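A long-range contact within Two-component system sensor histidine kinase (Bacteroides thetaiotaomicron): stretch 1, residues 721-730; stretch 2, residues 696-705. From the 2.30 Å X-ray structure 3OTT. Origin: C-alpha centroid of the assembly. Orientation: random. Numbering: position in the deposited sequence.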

# COMPACT_ATOMS: atom_id res chain seq x y z
N ASN B 721 -7.57 3.65 46.19
CA ASN B 721 -7.24 3.24 44.87
C ASN B 721 -8.03 2.01 44.47
O ASN B 721 -8.12 1.05 45.25
CB ASN B 721 -5.76 2.95 44.82
CG ASN B 721 -4.92 4.23 44.87
OD1 ASN B 721 -4.91 5.02 43.94
ND2 ASN B 721 -4.18 4.41 45.94
N TYR B 722 -8.61 2.05 43.27
CA TYR B 722 -9.36 0.93 42.69
C TYR B 722 -8.92 0.78 41.23
O TYR B 722 -8.25 1.68 40.68
CB TYR B 722 -10.88 1.15 42.75
CG TYR B 722 -11.38 1.52 44.10
CD1 TYR B 722 -11.56 2.86 44.47
CD2 TYR B 722 -11.69 0.53 45.03
CE1 TYR B 722 -12.02 3.20 45.73
CE2 TYR B 722 -12.15 0.86 46.30
CZ TYR B 722 -12.30 2.18 46.63
OH TYR B 722 -12.75 2.48 47.87
N GLN B 723 -9.28 -0.34 40.62
CA GLN B 723 -8.99 -0.58 39.21
C GLN B 723 -10.20 -1.34 38.68
O GLN B 723 -10.49 -2.42 39.17
CB GLN B 723 -7.69 -1.39 39.04
CG GLN B 723 -7.34 -1.71 37.62
CD GLN B 723 -6.08 -2.56 37.48
OE1 GLN B 723 -6.10 -3.76 37.75
NE2 GLN B 723 -4.98 -1.94 37.03
N LEU B 724 -10.90 -0.76 37.70
CA LEU B 724 -12.02 -1.42 37.08
C LEU B 724 -11.52 -2.28 35.91
O LEU B 724 -10.85 -1.78 34.98
CB LEU B 724 -12.89 -0.35 36.47
CG LEU B 724 -14.39 -0.41 36.40
CD1 LEU B 724 -14.84 0.33 35.14
CD2 LEU B 724 -15.03 -1.79 36.59
N ILE B 725 -11.86 -3.55 35.93
CA ILE B 725 -11.46 -4.43 34.86
C ILE B 725 -12.71 -4.95 34.15
O ILE B 725 -13.62 -5.48 34.78
CB ILE B 725 -10.58 -5.57 35.39
CG1 ILE B 725 -9.33 -4.99 36.09
CG2 ILE B 725 -10.20 -6.55 34.27
CD1 ILE B 725 -8.54 -6.05 36.96
N ILE B 726 -12.77 -4.74 32.84
CA ILE B 726 -13.93 -5.14 32.08
C ILE B 726 -13.51 -6.11 31.00
O ILE B 726 -12.51 -5.87 30.35
CB ILE B 726 -14.65 -3.92 31.47
CG1 ILE B 726 -15.06 -2.95 32.58
CG2 ILE B 726 -15.87 -4.37 30.66
CD1 ILE B 726 -15.47 -1.57 32.03
N SER B 727 -14.22 -7.21 30.80
CA SER B 727 -13.79 -8.19 29.77
C SER B 727 -14.97 -8.86 29.11
O SER B 727 -15.98 -9.08 29.74
CB SER B 727 -12.83 -9.24 30.41
OG SER B 727 -12.29 -10.10 29.41
N LYS B 728 -14.84 -9.19 27.83
CA LYS B 728 -15.86 -9.93 27.11
C LYS B 728 -15.91 -11.33 27.65
O LYS B 728 -14.87 -11.92 27.87
CB LYS B 728 -15.49 -10.04 25.62
CG LYS B 728 -16.72 -10.43 24.72
CD LYS B 728 -16.39 -11.28 23.48
CE LYS B 728 -15.44 -10.60 22.52
NZ LYS B 728 -15.62 -11.05 21.10
N LEU B 729 -17.12 -11.86 27.84
CA LEU B 729 -17.32 -13.28 28.17
C LEU B 729 -17.14 -14.14 26.91
O LEU B 729 -17.88 -14.01 25.93
CB LEU B 729 -18.69 -13.50 28.82
CG LEU B 729 -18.97 -14.79 29.58
CD1 LEU B 729 -18.11 -14.89 30.87
CD2 LEU B 729 -20.47 -14.91 29.91
N GLU B 730 -16.12 -14.98 26.93
CA GLU B 730 -15.72 -15.74 25.75
C GLU B 730 -16.72 -16.89 25.54
O GLU B 730 -17.48 -17.23 26.44
CB GLU B 730 -14.29 -16.24 25.97
CG GLU B 730 -13.40 -16.39 24.74
CD GLU B 730 -13.23 -15.11 23.88
OE1 GLU B 730 -13.16 -13.97 24.42
OE2 GLU B 730 -13.15 -15.29 22.64
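Stretch 2 (696-705) EGMDKEWNFL

Stretch 1 is extended strand at Asn721, continuing a strand that begins earlier in the chain, and stretch 2 meets it first as a strand partner, then loops away and returns through side chains. The backbone pairing is confined to one antiparallel bridge, Gln723 with Glu696, whose CA atoms lie 5.0 Å apart. Both hydrogen bonds of this pair are made: Glu696 N donates to Gln723 O at 2.8 Å, and Gln723 N donates to Glu696 O at 3.2 Å. Glu696 O also receives a CA-H...O contact from Tyr722 CA, likewise at 3.2 Å, so one carbonyl serves two neighbouring residues of the strand.

The pairing stops at Gly697, where phi is positive (105°, psi -3°) and the chain turns out of strand conformation. A CB here would fall 3.0 Å from Tyr722 CD2, a clash, and would also press on the preceding carbonyl oxygen; the absence of a side chain relieves both. From Met698 to Glu701 the chain is irregular, and Lys700 and Glu701 lie out of reach of stretch 1. A short strand follows at Asn703 and Phe704.

The side chains supply the rest of the contact, packing on one another and on backbone carbonyls. Gln723 and Glu696 project to the same face of the sheet, with Gln723 CB 4.0 Å from Glu696 CB, and two residues further on, Ile725 CD1 approaches Glu696 CG at 3.9 Å. The Tyr722 ring presents its edge to the Gly697 carbonyl, Tyr722 CE2 to Gly697 O 3.7 Å, while Tyr722 CE2 lies 4.3 Å from Met698 CE. Farther along, the Trp702 indole reaches the strand: Trp702 CH2 packs 3.8 Å from Ile725 CG2 and 4.2 Å from Ser727 CB, and its edge meets the backbone where CZ3 of Trp702 lies 3.8 Å from Ile725 O. Finally, Leu729 CD1 touches Phe704 CE2 at 4.2 Å. In all, 444 Å² is buried, both sides summed.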

# COMPACT_ATOMS: atom_id res chain seq x y z
N GLU B 696 -11.10 -4.03 41.38
CA GLU B 696 -9.99 -4.32 42.29
C GLU B 696 -9.94 -3.33 43.43
O GLU B 696 -9.97 -2.13 43.21
CB GLU B 696 -8.63 -4.35 41.58
CG GLU B 696 -8.34 -5.65 40.81
CD GLU B 696 -8.33 -6.89 41.72
OE1 GLU B 696 -7.77 -6.83 42.87
OE2 GLU B 696 -8.92 -7.92 41.28
N GLY B 697 -9.90 -3.85 44.66
CA GLY B 697 -9.96 -3.03 45.87
C GLY B 697 -11.34 -3.12 46.54
O GLY B 697 -11.57 -2.55 47.62
N MET B 698 -12.24 -3.85 45.89
CA MET B 698 -13.64 -3.92 46.31
C MET B 698 -14.06 -5.34 46.09
O MET B 698 -14.29 -6.05 47.06
CB MET B 698 -14.49 -2.92 45.51
CG MET B 698 -16.01 -2.94 45.76
SD MET B 698 -16.42 -2.61 47.48
CE MET B 698 -15.89 -0.89 47.65
N ASP B 699 -14.11 -5.77 44.84
CA ASP B 699 -14.56 -7.10 44.46
C ASP B 699 -13.49 -8.16 44.60
O ASP B 699 -12.31 -7.91 44.34
CB ASP B 699 -15.00 -7.14 43.00
CG ASP B 699 -16.31 -6.44 42.79
OD1 ASP B 699 -17.32 -6.77 43.47
OD2 ASP B 699 -16.33 -5.54 41.95
N LYS B 700 -13.94 -9.35 44.95
CA LYS B 700 -13.08 -10.51 45.05
C LYS B 700 -13.28 -11.42 43.85
O LYS B 700 -12.48 -12.35 43.61
CB LYS B 700 -13.43 -11.31 46.33
CG LYS B 700 -12.83 -10.75 47.63
CD LYS B 700 -12.97 -11.79 48.78
CE LYS B 700 -12.03 -13.02 48.56
NZ LYS B 700 -12.35 -14.19 49.45
N GLU B 701 -14.42 -11.22 43.18
CA GLU B 701 -14.85 -12.11 42.12
C GLU B 701 -15.39 -11.30 40.98
O GLU B 701 -15.69 -10.12 41.12
CB GLU B 701 -15.96 -13.08 42.60
CG GLU B 701 -15.69 -13.83 43.90
CD GLU B 701 -14.76 -15.01 43.77
OE1 GLU B 701 -14.54 -15.68 44.81
OE2 GLU B 701 -14.26 -15.28 42.66
N TRP B 702 -15.55 -11.96 39.84
CA TRP B 702 -16.20 -11.37 38.67
C TRP B 702 -17.69 -11.09 38.89
O TRP B 702 -18.36 -11.82 39.57
CB TRP B 702 -16.03 -12.34 37.53
CG TRP B 702 -14.66 -12.37 36.89
CD1 TRP B 702 -13.78 -13.42 36.88
CD2 TRP B 702 -14.02 -11.33 36.14
NE1 TRP B 702 -12.65 -13.11 36.18
CE2 TRP B 702 -12.76 -11.83 35.71
CE3 TRP B 702 -14.39 -10.02 35.77
CZ2 TRP B 702 -11.86 -11.06 34.94
CZ3 TRP B 702 -13.48 -9.25 34.99
CH2 TRP B 702 -12.23 -9.79 34.58
N ASN B 703 -18.22 -10.03 38.29
CA ASN B 703 -19.64 -9.81 38.27
C ASN B 703 -20.08 -9.97 36.83
O ASN B 703 -19.30 -9.70 35.93
CB ASN B 703 -19.96 -8.40 38.76
CG ASN B 703 -19.40 -8.12 40.18
OD1 ASN B 703 -18.30 -7.56 40.34
ND2 ASN B 703 -20.16 -8.49 41.19
N PHE B 704 -21.32 -10.40 36.61
CA PHE B 704 -21.88 -10.62 35.28
C PHE B 704 -22.92 -9.57 34.93
O PHE B 704 -23.67 -9.12 35.78
CB PHE B 704 -22.52 -12.00 35.23
CG PHE B 704 -21.55 -13.08 35.44
CD1 PHE B 704 -21.07 -13.36 36.73
CD2 PHE B 704 -21.04 -13.80 34.36
CE1 PHE B 704 -20.11 -14.34 36.92
CE2 PHE B 704 -20.07 -14.78 34.54
CZ PHE B 704 -19.61 -15.07 35.81
N LEU B 705 -22.95 -9.16 33.67
CA LEU B 705 -23.92 -8.13 33.26
C LEU B 705 -25.33 -8.60 32.79
O LEU B 705 -26.37 -8.20 33.37
CB LEU B 705 -23.29 -7.11 32.30
CG LEU B 705 -22.53 -5.99 33.03
CD1 LEU B 705 -21.69 -5.15 32.09
CD2 LEU B 705 -23.46 -5.09 33.89